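Local coordinates for Tlr1789 protein (Thermosynechococcus elongatus, PDB 2X8X), which probably assists the insertion of beta-barrel proteins into the cyanobacterial outer membrane as an Omp85-family protein, its periplasmic N-terminal part consisting of three POTRA domains, at residues V157-L162 with V177-M182. Residues are numbered along the deposited sequence; the frame is centred on the assembly and turned at random.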
loop_
_atom_site.group_PDB
_atom_site.type_symbol
_atom_site.label_atom_id
_atom_site.label_comp_id
_atom_site.label_asym_id
_atom_site.label_seq_id
_atom_site.Cartn_x
_atom_site.Cartn_y
_atom_site.Cartn_z
ATOM N N VAL A 157 -16.505 -18.966 9.190
ATOM C CA VAL A 157 -16.866 -18.468 10.516
ATOM C C VAL A 157 -17.035 -19.699 11.390
ATOM O O VAL A 157 -17.826 -20.589 11.051
ATOM C CB VAL A 157 -18.187 -17.642 10.514
ATOM C CG1 VAL A 157 -18.572 -17.151 11.954
ATOM C CG2 VAL A 157 -18.074 -16.491 9.542
ATOM N N THR A 158 -16.330 -19.687 12.542
ATOM C CA THR A 158 -16.155 -20.847 13.427
ATOM C C THR A 158 -16.712 -20.448 14.775
ATOM O O THR A 158 -16.286 -19.412 15.311
ATOM C CB THR A 158 -14.615 -21.137 13.671
ATOM O OG1 THR A 158 -13.924 -21.192 12.398
ATOM C CG2 THR A 158 -14.358 -22.454 14.564
ATOM N N TYR A 159 -17.641 -21.245 15.317
ATOM C CA TYR A 159 -18.102 -21.058 16.697
ATOM C C TYR A 159 -17.295 -21.913 17.678
ATOM O O TYR A 159 -17.130 -23.101 17.466
ATOM C CB TYR A 159 -19.607 -21.389 16.889
ATOM C CG TYR A 159 -20.516 -20.794 15.860
ATOM C CD1 TYR A 159 -20.299 -19.497 15.361
ATOM C CD2 TYR A 159 -21.594 -21.545 15.351
ATOM C CE1 TYR A 159 -21.101 -18.972 14.348
ATOM C CE2 TYR A 159 -22.418 -21.030 14.376
ATOM C CZ TYR A 159 -22.169 -19.749 13.869
ATOM O OH TYR A 159 -22.997 -19.235 12.912
ATOM N N ARG A 160 -16.790 -21.323 18.761
ATOM C CA ARG A 160 -16.160 -22.154 19.783
ATOM C C ARG A 160 -16.896 -21.919 21.126
ATOM O O ARG A 160 -16.952 -20.766 21.635
ATOM C CB ARG A 160 -14.672 -21.792 19.899
ATOM C CG ARG A 160 -13.877 -22.005 18.634
ATOM C CD ARG A 160 -12.419 -21.663 18.884
ATOM N NE ARG A 160 -11.731 -21.972 17.623
ATOM C CZ ARG A 160 -10.590 -21.433 17.239
ATOM N NH1 ARG A 160 -9.959 -20.567 18.015
ATOM N NH2 ARG A 160 -10.085 -21.749 16.067
ATOM N N PHE A 161 -17.527 -22.955 21.645
ATOM C CA PHE A 161 -18.239 -22.843 22.908
ATOM C C PHE A 161 -17.339 -23.081 24.112
ATOM O O PHE A 161 -16.537 -24.002 24.119
ATOM C CB PHE A 161 -19.503 -23.709 22.866
ATOM C CG PHE A 161 -20.487 -23.258 21.775
ATOM C CD1 PHE A 161 -20.309 -23.655 20.453
ATOM C CD2 PHE A 161 -21.558 -22.411 22.082
ATOM C CE1 PHE A 161 -21.197 -23.229 19.411
ATOM C CE2 PHE A 161 -22.473 -21.982 21.068
ATOM C CZ PHE A 161 -22.276 -22.378 19.742
ATOM N N LEU A 162 -17.460 -22.248 25.144
ATOM C CA LEU A 162 -16.498 -22.287 26.247
ATOM C C LEU A 162 -17.228 -22.187 27.541
ATOM O O LEU A 162 -18.233 -21.469 27.591
ATOM C CB LEU A 162 -15.520 -21.111 26.166
ATOM C CG LEU A 162 -14.801 -20.799 24.850
ATOM C CD1 LEU A 162 -14.033 -19.466 24.990
ATOM C CD2 LEU A 162 -13.865 -21.923 24.322
ATOM N N VAL A 177 -29.402 -20.765 14.725
ATOM C CA VAL A 177 -29.882 -19.711 15.641
ATOM C C VAL A 177 -28.932 -18.542 15.620
ATOM O O VAL A 177 -29.371 -17.379 15.607
ATOM C CB VAL A 177 -30.104 -20.233 17.078
ATOM C CG1 VAL A 177 -30.482 -19.099 18.058
ATOM C CG2 VAL A 177 -31.225 -21.231 17.099
ATOM N N ILE A 178 -27.638 -18.864 15.593
ATOM C CA ILE A 178 -26.595 -17.856 15.551
ATOM C C ILE A 178 -26.422 -17.327 14.123
ATOM O O ILE A 178 -26.400 -16.109 13.899
ATOM C CB ILE A 178 -25.251 -18.399 16.064
ATOM C CG1 ILE A 178 -25.353 -18.690 17.575
ATOM C CG2 ILE A 178 -24.163 -17.389 15.830
ATOM C CD1 ILE A 178 -24.296 -19.685 18.024
ATOM N N SER A 179 -26.295 -18.251 13.180
ATOM C CA SER A 179 -25.980 -17.870 11.808
ATOM C C SER A 179 -27.060 -16.888 11.236
ATOM O O SER A 179 -26.765 -15.944 10.497
ATOM C CB SER A 179 -25.869 -19.170 11.001
ATOM O OG SER A 179 -25.649 -18.837 9.646
ATOM N N ARG A 180 -28.319 -17.108 11.584
ATOM C CA ARG A 180 -29.391 -16.298 11.004
ATOM C C ARG A 180 -29.444 -14.883 11.537
ATOM O O ARG A 180 -30.159 -14.042 10.991
ATOM C CB ARG A 180 -30.728 -16.978 11.154
ATOM C CG ARG A 180 -31.429 -16.746 12.479
ATOM C CD ARG A 180 -32.652 -17.718 12.508
ATOM N NE ARG A 180 -33.019 -18.069 13.888
ATOM C CZ ARG A 180 -34.142 -18.684 14.255
ATOM N NH1 ARG A 180 -35.057 -19.043 13.356
ATOM N NH2 ARG A 180 -34.350 -18.942 15.545
ATOM N N GLU A 181 -28.681 -14.614 12.597
ATOM C CA GLU A 181 -28.571 -13.250 13.084
ATOM C C GLU A 181 -27.443 -12.472 12.450
ATOM O O GLU A 181 -27.359 -11.250 12.667
ATOM C CB GLU A 181 -28.377 -13.247 14.603
ATOM C CG GLU A 181 -29.547 -13.916 15.308
ATOM C CD GLU A 181 -30.875 -13.204 15.089
ATOM O OE1 GLU A 181 -30.917 -11.930 15.036
ATOM O OE2 GLU A 181 -31.885 -13.937 15.026
ATOM N N MET A 182 -26.577 -13.177 11.702
ATOM C CA MET A 182 -25.319 -12.603 11.259
ATOM C C MET A 182 -25.294 -12.298 9.768
ATOM O O MET A 182 -25.525 -13.183 8.938
ATOM C CB MET A 182 -24.161 -13.547 11.613
ATOM C CG MET A 182 -23.984 -13.660 13.130
ATOM S SD MET A 182 -22.499 -14.613 13.433
ATOM C CE MET A 182 -21.181 -13.546 12.735
#
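Y159 lays the outer end of its ring across the side chain of I178, with I178 CG2 3.7 Å from Y159 CZ. The tyrosine and isoleucine side chains run alongside each other with opposite headings, and the ring reaches on until its OH stands 3.5 Å from S179 CB. The S179 amide N is just as near that oxygen, but the angle is poor and the approach is not a hydrogen bond. I178 meets two rings. CG2, anti to the backbone N, makes the close contact with Y159, whereas CG1 lies anti to the carbonyl carbon (chi1 -68°) and carries CD1 to the edge of F161, near the ring plane and 3.8 Å from F161 CZ. The same CD1 also hangs more loosely over one face of Y159, nearer the ring's periphery than its centre. One isoleucine thus fits against two aromatic residues two positions apart on strand 154-161, Y159 pointing at it and F161 bringing in the far end of its ring. I230 of the central strand and L202 of helix 192-205 also pack against I178. On the other side of the strand, R160 forms a salt bridge with E216.

In this, the third POTRA domain of the chain, helices pack on one side of a three-stranded mixed sheet; here the short helix 175-179 is joined to the edge strand. The chain continues through a type I turn from S179 to M182, closed by the backbone hydrogen bond from M182 N to S179 O (3.0 Å). Between the two segments, van der Waals packing of I178 against two rings, rather than directional polar bonding, makes the contact.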